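Local structure of kojibiose phosphorylase (Gut metagenome, 6W0P) at residues A44-D47 with E48-G52; S572-S575 with Y576-Y580; K698-N701 with Y702-F705; V202-T206 with T207-L211. The protein is a carbohydrate-active enzyme of glycoside hydrolase family 65, joining an N-terminal mutarotase-like beta domain to a helical catalytic domain and a C-terminal beta domain. All coordinates share one frame; numbering follows the deposited sequence.

Interaction 1. Residues A44-D47 with E48-G52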
loop_
_atom_site.group_PDB
_atom_site.type_symbol
_atom_site.label_atom_id
_atom_site.label_comp_id
_atom_site.label_asym_id
_atom_site.label_seq_id
_atom_site.Cartn_x
_atom_site.Cartn_y
_atom_site.Cartn_z
ATOM N N ALA A 44 -9.695 4.914 -33.203
ATOM C CA ALA A 44 -10.087 5.696 -34.392
ATOM C C ALA A 44 -9.207 6.944 -34.475
ATOM O O ALA A 44 -9.733 8.041 -34.802
ATOM C CB ALA A 44 -11.541 6.045 -34.340
ATOM N N PHE A 45 -7.912 6.778 -34.197
ATOM C CA PHE A 45 -6.926 7.864 -34.318
ATOM C C PHE A 45 -6.865 8.207 -35.805
ATOM O O PHE A 45 -7.035 7.311 -36.629
ATOM C CB PHE A 45 -5.577 7.461 -33.725
ATOM C CG PHE A 45 -4.922 6.292 -34.414
ATOM C CD1 PHE A 45 -4.162 6.483 -35.555
ATOM C CD2 PHE A 45 -5.088 5.009 -33.930
ATOM C CE1 PHE A 45 -3.568 5.403 -36.197
ATOM C CE2 PHE A 45 -4.515 3.929 -34.581
ATOM C CZ PHE A 45 -3.751 4.126 -35.709
ATOM N N PHE A 46 -6.715 9.491 -36.098
ATOM C CA PHE A 46 -6.456 10.047 -37.445
ATOM C C PHE A 46 -5.254 9.345 -38.070
ATOM O O PHE A 46 -4.239 9.136 -37.391
ATOM C CB PHE A 46 -6.232 11.562 -37.367
ATOM C CG PHE A 46 -7.474 12.356 -37.049
ATOM C CD1 PHE A 46 -8.707 11.734 -36.881
ATOM C CD2 PHE A 46 -7.420 13.735 -36.963
ATOM C CE1 PHE A 46 -9.855 12.474 -36.624
ATOM C CE2 PHE A 46 -8.565 14.470 -36.693
ATOM C CZ PHE A 46 -9.781 13.842 -36.536
ATOM N N ASP A 47 -5.383 9.015 -39.352
ATOM C CA ASP A 47 -4.327 8.344 -40.153
ATOM C C ASP A 47 -3.177 9.336 -40.323
ATOM O O ASP A 47 -2.066 9.000 -39.932
ATOM C CB ASP A 47 -4.898 7.885 -41.489
ATOM C CG ASP A 47 -6.249 7.225 -41.306
ATOM O OD1 ASP A 47 -6.269 5.990 -41.223
ATOM O OD2 ASP A 47 -7.266 7.963 -41.217
ATOM N N GLU A 48 -3.475 10.521 -40.841
ATOM C CA GLU A 48 -2.484 11.593 -41.121
ATOM C C GLU A 48 -1.931 12.109 -39.796
ATOM O O GLU A 48 -2.530 11.800 -38.760
ATOM C CB GLU A 48 -3.111 12.734 -41.931
ATOM C CG GLU A 48 -4.112 13.593 -41.158
ATOM C CD GLU A 48 -5.518 13.028 -40.991
ATOM O OE1 GLU A 48 -5.747 11.894 -41.431
ATOM O OE2 GLU A 48 -6.376 13.716 -40.411
ATOM N N THR A 49 -0.848 12.885 -39.843
ATOM C CA THR A 49 -0.309 13.640 -38.674
ATOM C C THR A 49 -1.445 14.410 -37.975
ATOM O O THR A 49 -2.220 15.096 -38.647
ATOM C CB THR A 49 0.832 14.563 -39.122
ATOM O OG1 THR A 49 1.890 13.716 -39.570
ATOM C CG2 THR A 49 1.324 15.491 -38.033
ATOM N N TYR A 50 -1.561 14.281 -36.658
ATOM C CA TYR A 50 -2.466 15.127 -35.837
ATOM C C TYR A 50 -1.700 15.567 -34.596
ATOM O O TYR A 50 -1.178 14.701 -33.861
ATOM C CB TYR A 50 -3.774 14.416 -35.476
ATOM C CG TYR A 50 -4.753 15.246 -34.672
ATOM C CD1 TYR A 50 -5.526 16.235 -35.260
ATOM C CD2 TYR A 50 -4.931 15.030 -33.316
ATOM C CE1 TYR A 50 -6.447 16.974 -34.533
ATOM C CE2 TYR A 50 -5.839 15.764 -32.572
ATOM C CZ TYR A 50 -6.602 16.739 -33.178
ATOM O OH TYR A 50 -7.504 17.454 -32.430
ATOM N N SER A 51 -1.606 16.882 -34.414
ATOM C CA SER A 51 -0.743 17.531 -33.395
ATOM C C SER A 51 -1.623 18.024 -32.234
ATOM O O SER A 51 -1.106 18.730 -31.365
ATOM C CB SER A 51 0.072 18.636 -34.019
ATOM O OG SER A 51 -0.770 19.704 -34.423
ATOM N N GLY A 52 -2.914 17.670 -32.231
ATOM C CA GLY A 52 -3.809 17.869 -31.075
ATOM C C GLY A 52 -3.629 16.727 -30.096
ATOM O O GLY A 52 -2.787 15.856 -30.382
#

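Interaction 2. Residues S572-S575 with Y576-Y580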
loop_
_atom_site.group_PDB
_atom_site.type_symbol
_atom_site.label_atom_id
_atom_site.label_comp_id
_atom_site.label_asym_id
_atom_site.label_seq_id
_atom_site.Cartn_x
_atom_site.Cartn_y
_atom_site.Cartn_z
ATOM N N SER A 572 -11.657 10.625 -4.005
ATOM C CA SER A 572 -11.050 11.956 -4.259
ATOM C C SER A 572 -11.389 12.945 -3.144
ATOM O O SER A 572 -10.720 14.001 -3.098
ATOM C CB SER A 572 -11.485 12.511 -5.594
ATOM O OG SER A 572 -11.106 11.635 -6.644
ATOM N N HIS A 573 -12.395 12.663 -2.311
ATOM C CA HIS A 573 -12.878 13.638 -1.296
ATOM C C HIS A 573 -12.763 13.089 0.137
ATOM O O HIS A 573 -12.538 13.908 1.025
ATOM C CB HIS A 573 -14.263 14.198 -1.693
ATOM C CG HIS A 573 -14.195 15.119 -2.878
ATOM N ND1 HIS A 573 -14.145 14.644 -4.188
ATOM C CD2 HIS A 573 -14.108 16.467 -2.965
ATOM C CE1 HIS A 573 -14.057 15.662 -5.021
ATOM N NE2 HIS A 573 -14.041 16.789 -4.295
ATOM N N TRP A 574 -12.853 11.777 0.355
ATOM C CA TRP A 574 -12.797 11.134 1.701
ATOM C C TRP A 574 -11.391 10.594 1.978
ATOM O O TRP A 574 -10.757 10.120 1.048
ATOM C CB TRP A 574 -13.850 10.016 1.811
ATOM C CG TRP A 574 -15.249 10.521 1.961
ATOM C CD1 TRP A 574 -15.680 11.775 1.658
ATOM C CD2 TRP A 574 -16.410 9.803 2.426
ATOM N NE1 TRP A 574 -17.013 11.898 1.921
ATOM C CE2 TRP A 574 -17.494 10.706 2.378
ATOM C CE3 TRP A 574 -16.643 8.503 2.906
ATOM C CZ2 TRP A 574 -18.777 10.361 2.791
ATOM C CZ3 TRP A 574 -17.913 8.165 3.311
ATOM C CH2 TRP A 574 -18.964 9.077 3.240
ATOM N N SER A 575 -10.924 10.688 3.222
ATOM C CA SER A 575 -9.708 9.998 3.708
ATOM C C SER A 575 -9.807 8.520 3.317
ATOM O O SER A 575 -10.859 7.925 3.465
ATOM C CB SER A 575 -9.528 10.160 5.189
ATOM O OG SER A 575 -8.209 9.834 5.580
ATOM N N TYR A 576 -8.717 7.944 2.865
ATOM C CA TYR A 576 -8.649 6.557 2.358
ATOM C C TYR A 576 -9.467 5.579 3.221
ATOM O O TYR A 576 -10.276 4.840 2.648
ATOM C CB TYR A 576 -7.206 6.065 2.287
ATOM C CG TYR A 576 -7.160 4.659 1.746
ATOM C CD1 TYR A 576 -7.706 4.387 0.502
ATOM C CD2 TYR A 576 -6.703 3.595 2.500
ATOM C CE1 TYR A 576 -7.720 3.108 -0.012
ATOM C CE2 TYR A 576 -6.719 2.300 1.998
ATOM C CZ TYR A 576 -7.204 2.064 0.727
ATOM O OH TYR A 576 -7.237 0.822 0.171
ATOM N N ASP A 577 -9.246 5.530 4.536
ATOM C CA ASP A 577 -9.864 4.463 5.382
ATOM C C ASP A 577 -11.380 4.671 5.541
ATOM O O ASP A 577 -12.084 3.688 5.854
ATOM C CB ASP A 577 -9.195 4.357 6.747
ATOM C CG ASP A 577 -9.625 5.447 7.704
ATOM O OD1 ASP A 577 -9.058 6.553 7.634
ATOM O OD2 ASP A 577 -10.523 5.168 8.520
ATOM N N ARG A 578 -11.885 5.890 5.366
ATOM C CA ARG A 578 -13.241 6.212 5.886
ATOM C C ARG A 578 -14.334 5.368 5.214
ATOM O O ARG A 578 -15.259 4.929 5.925
ATOM C CB ARG A 578 -13.526 7.698 5.745
ATOM C CG ARG A 578 -14.928 8.089 6.170
ATOM C CD ARG A 578 -15.052 9.545 5.807
ATOM N NE ARG A 578 -16.390 10.062 5.979
ATOM C CZ ARG A 578 -16.731 11.290 5.662
ATOM N NH1 ARG A 578 -15.826 12.109 5.151
ATOM N NH2 ARG A 578 -17.962 11.701 5.913
ATOM N N ILE A 579 -14.269 5.135 3.912
ATOM C CA ILE A 579 -15.333 4.361 3.208
ATOM C C ILE A 579 -15.474 2.941 3.796
ATOM O O ILE A 579 -16.567 2.383 3.708
ATOM C CB ILE A 579 -15.108 4.317 1.684
ATOM C CG1 ILE A 579 -16.357 3.793 0.956
ATOM C CG2 ILE A 579 -13.864 3.496 1.332
ATOM C CD1 ILE A 579 -17.642 4.566 1.237
ATOM N N TYR A 580 -14.435 2.352 4.379
ATOM C CA TYR A 580 -14.461 0.937 4.836
ATOM C C TYR A 580 -15.296 0.770 6.107
ATOM O O TYR A 580 -15.815 -0.350 6.337
ATOM C CB TYR A 580 -13.051 0.402 5.072
ATOM C CG TYR A 580 -12.243 0.247 3.813
ATOM C CD1 TYR A 580 -12.579 -0.703 2.871
ATOM C CD2 TYR A 580 -11.113 1.004 3.593
ATOM C CE1 TYR A 580 -11.829 -0.882 1.727
ATOM C CE2 TYR A 580 -10.340 0.836 2.458
ATOM C CZ TYR A 580 -10.703 -0.107 1.517
ATOM O OH TYR A 580 -9.979 -0.246 0.372
HETATM O O HOH W 1 -7.132 7.076 6.040
HETATM O O HOH W 2 -12.900 6.648 1.844
#

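Interaction 3. Residues K698-N701 with Y702-F705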
loop_
_atom_site.group_PDB
_atom_site.type_symbol
_atom_site.label_atom_id
_atom_site.label_comp_id
_atom_site.label_asym_id
_atom_site.label_seq_id
_atom_site.Cartn_x
_atom_site.Cartn_y
_atom_site.Cartn_z
ATOM N N LYS A 698 -40.767 1.570 -19.969
ATOM C CA LYS A 698 -41.811 2.635 -20.091
ATOM C C LYS A 698 -41.557 3.463 -21.355
ATOM O O LYS A 698 -42.517 3.859 -21.981
ATOM C CB LYS A 698 -41.888 3.506 -18.818
ATOM C CG LYS A 698 -41.061 4.790 -18.800
ATOM C CD LYS A 698 -40.361 5.076 -17.476
ATOM C CE LYS A 698 -39.450 6.292 -17.532
ATOM N NZ LYS A 698 -38.396 6.243 -16.484
ATOM N N ASN A 699 -40.293 3.622 -21.735
ATOM C CA ASN A 699 -39.825 4.442 -22.882
ATOM C C ASN A 699 -39.975 3.717 -24.223
ATOM O O ASN A 699 -39.727 4.370 -25.255
ATOM C CB ASN A 699 -38.354 4.823 -22.689
ATOM C CG ASN A 699 -38.144 5.615 -21.415
ATOM O OD1 ASN A 699 -38.873 6.567 -21.146
ATOM N ND2 ASN A 699 -37.169 5.217 -20.620
ATOM N N TRP A 700 -40.277 2.419 -24.256
ATOM C CA TRP A 700 -40.294 1.653 -25.535
ATOM C C TRP A 700 -41.708 1.128 -25.831
ATOM O O TRP A 700 -42.289 0.451 -24.960
ATOM C CB TRP A 700 -39.303 0.482 -25.527
ATOM C CG TRP A 700 -37.880 0.794 -25.174
ATOM C CD1 TRP A 700 -37.238 1.986 -25.302
ATOM C CD2 TRP A 700 -36.900 -0.137 -24.677
ATOM N NE1 TRP A 700 -35.948 1.872 -24.870
ATOM C CE2 TRP A 700 -35.704 0.583 -24.489
ATOM C CE3 TRP A 700 -36.917 -1.497 -24.364
ATOM C CZ2 TRP A 700 -34.532 -0.010 -24.017
ATOM C CZ3 TRP A 700 -35.768 -2.080 -23.881
ATOM C CH2 TRP A 700 -34.590 -1.343 -23.695
ATOM N N ASN A 701 -42.170 1.322 -27.066
ATOM C CA ASN A 701 -43.419 0.720 -27.616
ATOM C C ASN A 701 -43.248 -0.797 -27.666
ATOM O O ASN A 701 -44.098 -1.492 -27.156
ATOM C CB ASN A 701 -43.745 1.259 -29.010
ATOM C CG ASN A 701 -43.988 2.751 -28.986
ATOM O OD1 ASN A 701 -44.576 3.248 -28.018
ATOM N ND2 ASN A 701 -43.522 3.458 -30.015
ATOM N N TYR A 702 -42.135 -1.277 -28.197
ATOM C CA TYR A 702 -41.770 -2.706 -28.165
ATOM C C TYR A 702 -40.254 -2.827 -28.131
ATOM O O TYR A 702 -39.548 -1.858 -28.454
ATOM C CB TYR A 702 -42.436 -3.454 -29.322
ATOM C CG TYR A 702 -41.925 -3.230 -30.727
ATOM C CD1 TYR A 702 -40.717 -3.777 -31.152
ATOM C CD2 TYR A 702 -42.690 -2.546 -31.675
ATOM C CE1 TYR A 702 -40.256 -3.597 -32.450
ATOM C CE2 TYR A 702 -42.256 -2.376 -32.982
ATOM C CZ TYR A 702 -41.036 -2.906 -33.365
ATOM O OH TYR A 702 -40.598 -2.773 -34.650
ATOM N N TYR A 703 -39.772 -3.991 -27.715
ATOM C CA TYR A 703 -38.378 -4.429 -27.931
ATOM C C TYR A 703 -38.419 -5.871 -28.422
ATOM O O TYR A 703 -39.419 -6.605 -28.164
ATOM C CB TYR A 703 -37.533 -4.285 -26.663
ATOM C CG TYR A 703 -38.037 -5.065 -25.480
ATOM C CD1 TYR A 703 -38.968 -4.535 -24.608
ATOM C CD2 TYR A 703 -37.564 -6.340 -25.219
ATOM C CE1 TYR A 703 -39.440 -5.265 -23.526
ATOM C CE2 TYR A 703 -38.002 -7.074 -24.129
ATOM C CZ TYR A 703 -38.949 -6.537 -23.282
ATOM O OH TYR A 703 -39.383 -7.267 -22.218
ATOM N N GLN A 704 -37.340 -6.279 -29.081
ATOM C CA GLN A 704 -37.204 -7.649 -29.620
ATOM C C GLN A 704 -35.750 -8.053 -29.459
ATOM O O GLN A 704 -34.885 -7.234 -29.835
ATOM C CB GLN A 704 -37.671 -7.696 -31.076
ATOM C CG GLN A 704 -37.570 -9.066 -31.739
ATOM C CD GLN A 704 -38.085 -8.996 -33.156
ATOM O OE1 GLN A 704 -39.287 -8.973 -33.405
ATOM N NE2 GLN A 704 -37.174 -8.936 -34.103
ATOM N N PHE A 705 -35.516 -9.246 -28.913
ATOM C CA PHE A 705 -34.172 -9.847 -28.764
ATOM C C PHE A 705 -34.176 -11.242 -29.382
ATOM O O PHE A 705 -35.270 -11.802 -29.586
ATOM C CB PHE A 705 -33.712 -9.857 -27.309
ATOM C CG PHE A 705 -34.526 -10.680 -26.347
ATOM C CD1 PHE A 705 -34.237 -12.017 -26.129
ATOM C CD2 PHE A 705 -35.509 -10.085 -25.575
ATOM C CE1 PHE A 705 -34.974 -12.762 -25.220
ATOM C CE2 PHE A 705 -36.247 -10.832 -24.668
ATOM C CZ PHE A 705 -35.974 -12.165 -24.491
#

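Interaction 4. Residues V202-T206 with T207-L211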
loop_
_atom_site.group_PDB
_atom_site.type_symbol
_atom_site.label_atom_id
_atom_site.label_comp_id
_atom_site.label_asym_id
_atom_site.label_seq_id
_atom_site.Cartn_x
_atom_site.Cartn_y
_atom_site.Cartn_z
ATOM N N VAL A 202 9.457 -7.271 -35.679
ATOM C CA VAL A 202 9.891 -6.665 -34.394
ATOM C C VAL A 202 9.717 -7.714 -33.304
ATOM O O VAL A 202 9.013 -8.717 -33.538
ATOM C CB VAL A 202 9.114 -5.373 -34.083
ATOM C CG1 VAL A 202 9.575 -4.225 -34.954
ATOM C CG2 VAL A 202 7.609 -5.562 -34.210
ATOM N N LYS A 203 10.350 -7.475 -32.164
ATOM C CA LYS A 203 10.286 -8.362 -30.993
ATOM C C LYS A 203 10.099 -7.495 -29.750
ATOM O O LYS A 203 10.642 -6.373 -29.728
ATOM C CB LYS A 203 11.556 -9.209 -30.918
ATOM C CG LYS A 203 11.524 -10.312 -29.872
ATOM C CD LYS A 203 12.755 -11.198 -29.932
ATOM C CE LYS A 203 12.798 -12.225 -28.819
ATOM N NZ LYS A 203 13.715 -13.348 -29.146
ATOM N N THR A 204 9.343 -8.007 -28.775
ATOM C CA THR A 204 9.073 -7.336 -27.479
ATOM C C THR A 204 10.351 -7.367 -26.646
ATOM O O THR A 204 11.157 -8.286 -26.869
ATOM C CB THR A 204 7.923 -8.013 -26.738
ATOM O OG1 THR A 204 8.270 -9.384 -26.539
ATOM C CG2 THR A 204 6.616 -7.914 -27.498
ATOM N N LEU A 205 10.470 -6.432 -25.700
ATOM C CA LEU A 205 11.669 -6.211 -24.854
ATOM C C LEU A 205 12.046 -7.513 -24.145
ATOM O O LEU A 205 13.227 -7.860 -24.170
ATOM C CB LEU A 205 11.370 -5.130 -23.809
ATOM C CG LEU A 205 10.887 -3.769 -24.324
ATOM C CD1 LEU A 205 10.888 -2.732 -23.206
ATOM C CD2 LEU A 205 11.748 -3.276 -25.480
ATOM N N THR A 206 11.057 -8.197 -23.551
ATOM C CA THR A 206 11.251 -9.252 -22.519
ATOM C C THR A 206 10.430 -10.510 -22.817
ATOM O O THR A 206 10.963 -11.612 -22.581
ATOM C CB THR A 206 10.941 -8.666 -21.136
ATOM O OG1 THR A 206 12.218 -8.196 -20.694
ATOM C CG2 THR A 206 10.345 -9.630 -20.134
ATOM N N THR A 207 9.189 -10.364 -23.303
ATOM C CA THR A 207 8.160 -11.435 -23.249
ATOM C C THR A 207 8.377 -12.459 -24.362
ATOM O O THR A 207 7.583 -13.405 -24.440
ATOM C CB THR A 207 6.767 -10.810 -23.277
ATOM O OG1 THR A 207 6.601 -10.090 -24.499
ATOM C CG2 THR A 207 6.565 -9.895 -22.092
ATOM N N ASN A 208 9.395 -12.261 -25.201
ATOM C CA ASN A 208 9.808 -13.213 -26.269
ATOM C C ASN A 208 8.696 -13.281 -27.323
ATOM O O ASN A 208 8.436 -14.374 -27.859
ATOM C CB ASN A 208 10.166 -14.595 -25.701
ATOM C CG ASN A 208 11.492 -15.097 -26.231
ATOM O OD1 ASN A 208 12.538 -14.532 -25.892
ATOM N ND2 ASN A 208 11.463 -16.145 -27.049
ATOM N N GLN A 209 8.054 -12.153 -27.605
ATOM C CA GLN A 209 6.953 -12.085 -28.596
ATOM C C GLN A 209 7.433 -11.310 -29.817
ATOM O O GLN A 209 8.137 -10.288 -29.646
ATOM C CB GLN A 209 5.710 -11.458 -27.982
ATOM C CG GLN A 209 5.158 -12.284 -26.834
ATOM C CD GLN A 209 3.894 -11.651 -26.310
ATOM O OE1 GLN A 209 3.819 -10.426 -26.159
ATOM N NE2 GLN A 209 2.892 -12.488 -26.057
ATOM N N THR A 210 7.033 -11.790 -30.987
ATOM C CA THR A 210 7.414 -11.237 -32.304
ATOM C C THR A 210 6.157 -10.942 -33.124
ATOM O O THR A 210 5.110 -11.599 -32.900
ATOM C CB THR A 210 8.339 -12.197 -33.064
ATOM O OG1 THR A 210 7.569 -13.335 -33.464
ATOM C CG2 THR A 210 9.542 -12.608 -32.241
ATOM N N LEU A 211 6.296 -9.992 -34.045
ATOM C CA LEU A 211 5.233 -9.568 -34.970
ATOM C C LEU A 211 5.874 -9.241 -36.323
ATOM O O LEU A 211 6.920 -8.571 -36.328
ATOM C CB LEU A 211 4.574 -8.344 -34.332
ATOM C CG LEU A 211 3.534 -7.633 -35.184
ATOM C CD1 LEU A 211 2.509 -6.947 -34.290
ATOM C CD2 LEU A 211 4.186 -6.630 -36.124
HETATM O O HOH W 3 11.710 -10.424 -25.721
#

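Interaction 1. Residues A44-D47 with E48-G52
F46 and Y50 form a T-shaped (edge-to-face) aromatic pair across a bend of the irregular loop between strands 40-42 and 58-60, in the mutarotase-like N-terminal domain. The edge of F46 is turned toward the face of Y50, with ring centroids 5.0 Å apart and planes at 74°. One side of each ring does the touching: CD2 of F46 comes to 3.6 Å from CD1 of Y50, while CE2 of F46 stands 3.9 Å from CE1 of Y50. Further along, the loop folds back on the tyrosine, and the backbone N of G52 sits over one face of the Y50 ring, displaced toward its rim.

E48 lies alongside F46 and points the same way, its carboxylate plane only 20° from that of the ring. Its side chain sets out away from 44-47, but a bend at chi2 (-80°) brings the acid back and leaves OE2 of E48 3.6 Å from CD2 of F46.

The second shell is basic. R126 makes a cation-pi contact with F46 and salt bridges to both neighbouring acids, and R143 pairs with OD1 of D47. F113 and R115 of strand 109-118 also pack on F46. Repulsion between the two acids is probably offset where they meet: OD2 of D47 and OE1 of E48, 4.2 Å apart, share NH2 of R126.

Interaction 2. Residues S572-S575 with Y576-Y580
W574 and R578 carry the contact by stacking. The guanidinium lies flat over one indole face, planes 3° apart, with CZ of R578 3.4 Å from CE2 of W574; NE of R578 covers the CE3 side and NH1 the pyrrole side. This is also a cation-pi contact to the six-membered ring. An arginine chain extended throughout, with CG anti to the backbone N (chi1 176°), lays the group there. E567 holds the indole NE1, and NH1 of R578 forms a salt bridge with D390 of the second subunit.

Apolar contact is slight: CD1 of I579 approaches CZ3 of W574 to 4.2 Å.

Among the hydrogen bonds, N of R578 reaches O of S575 at 3.0 Å (159° at the hydrogen). Two waters reinforce the turn. One donates to OG of S575 and, at 2.6 Å, to OD1 of D577, while accepting from N of D577. OD2 of D577 forms a salt bridge with R581. The other water links O of S575 to N of I579. OG of S575 also bonds to O of E388 of the second subunit.

S575-R578 is thus a type I beta turn leading into a 3-10 segment of the catalytic domain, set in the dimer interface.

Interaction 3. Residues K698-N701 with Y702-F705
W700 and Y703 bring their side chains together three residues apart, where a loop enters strand 702-709 of the C-terminal beta domain. The two side chains cross at about a right angle. Their rings are tilted at 66°, with the indole six-membered ring and the phenol ring 5.8 Å apart between centroids, an oblique meeting. The benzo edge of the tryptophan does the touching: CE3 of W700 lies 3.7 Å from CB of Y703, and CZ3 of W700 is 4.0 Å from the same CB. In the indole plane, at that edge, sits CD1 of Y703, 3.7 Å from CE3 of W700. The tyrosine therefore presents the root of its ring to the indole, while its hydroxyl end reaches on to the carbonyl of T695. A chi1 of 59°, with CG between the backbone N and the carbonyl carbon, sets this direction. The other end of the indole is fixed by a hydrogen bond from NE1 of W700 to D310.

Y702 points away from the loop, on the opposite side of the strand from Y703, and its ring makes a cation-pi contact with K717. ND2 of N701 is held by D305.

Strand 702-709 runs between strands 303-305 and 712-718 in an antiparallel sheet; I676 of helix 666-680 packs on W700, and F680 of that helix on Y703.

Interaction 4. Residues V202-T206 with T207-L211
T204 and Q209 close a tight beta hairpin. N of T204 donates to O of Q209 at 2.7 Å, but the return bond goes from N of Q209 to the side-chain OG1 of T204, 3.0 Å away, instead of to its carbonyl. That hydroxyl in turn donates to OG1 of T207 at 2.7 Å. A chi1 of 58°, with OG1 between the backbone N and the carbonyl carbon, turns it into the loop. Accepting one hydrogen bond and donating another probably fixes the hydroxyl's rotation. Farther from the loop, V202 and L211 form an antiparallel hydrogen-bonded pair; their side chains lie side by side, CG2 of V202 4.1 Å from CD2 of L211.

The opposite face is looser. CG of K203 passes CG2 of T210 at 3.8 Å, and the extended lysine runs alongside N208, with NZ of K203 still 3.7 Å from OD1 of N208. T206 and N208 are exposed at the loop, N208 in a left-handed backbone conformation, and a water connects O of T204 to N of N208.

E65 of strand 64-66 accepts the backbone N-H groups of T206 and T207, while the hairpin strands lie between strands 186-194 and 245-256 of the large antiparallel sheet.

How the interactions relate
The four contacts are separate, and even interactions 1 and 4, both in the N-terminal domain, are about 13 Å apart at their nearest atoms. Interaction 1 is buried and matches an aromatic pair with acids salt-bridged to arginines from neighbouring strands. Interaction 4, partly exposed, depends instead on backbone bonds and threonine hydroxyls to turn one strand into the next. Interaction 3 likewise stands where loop becomes strand, but in the C-terminal domain and with aromatic surfaces packed against a helix. Interaction 2 differs in lying at the subunit interface, where its stacked arginine also pairs with D390 of the second subunit, whereas no other subunit of the assembly touches the others.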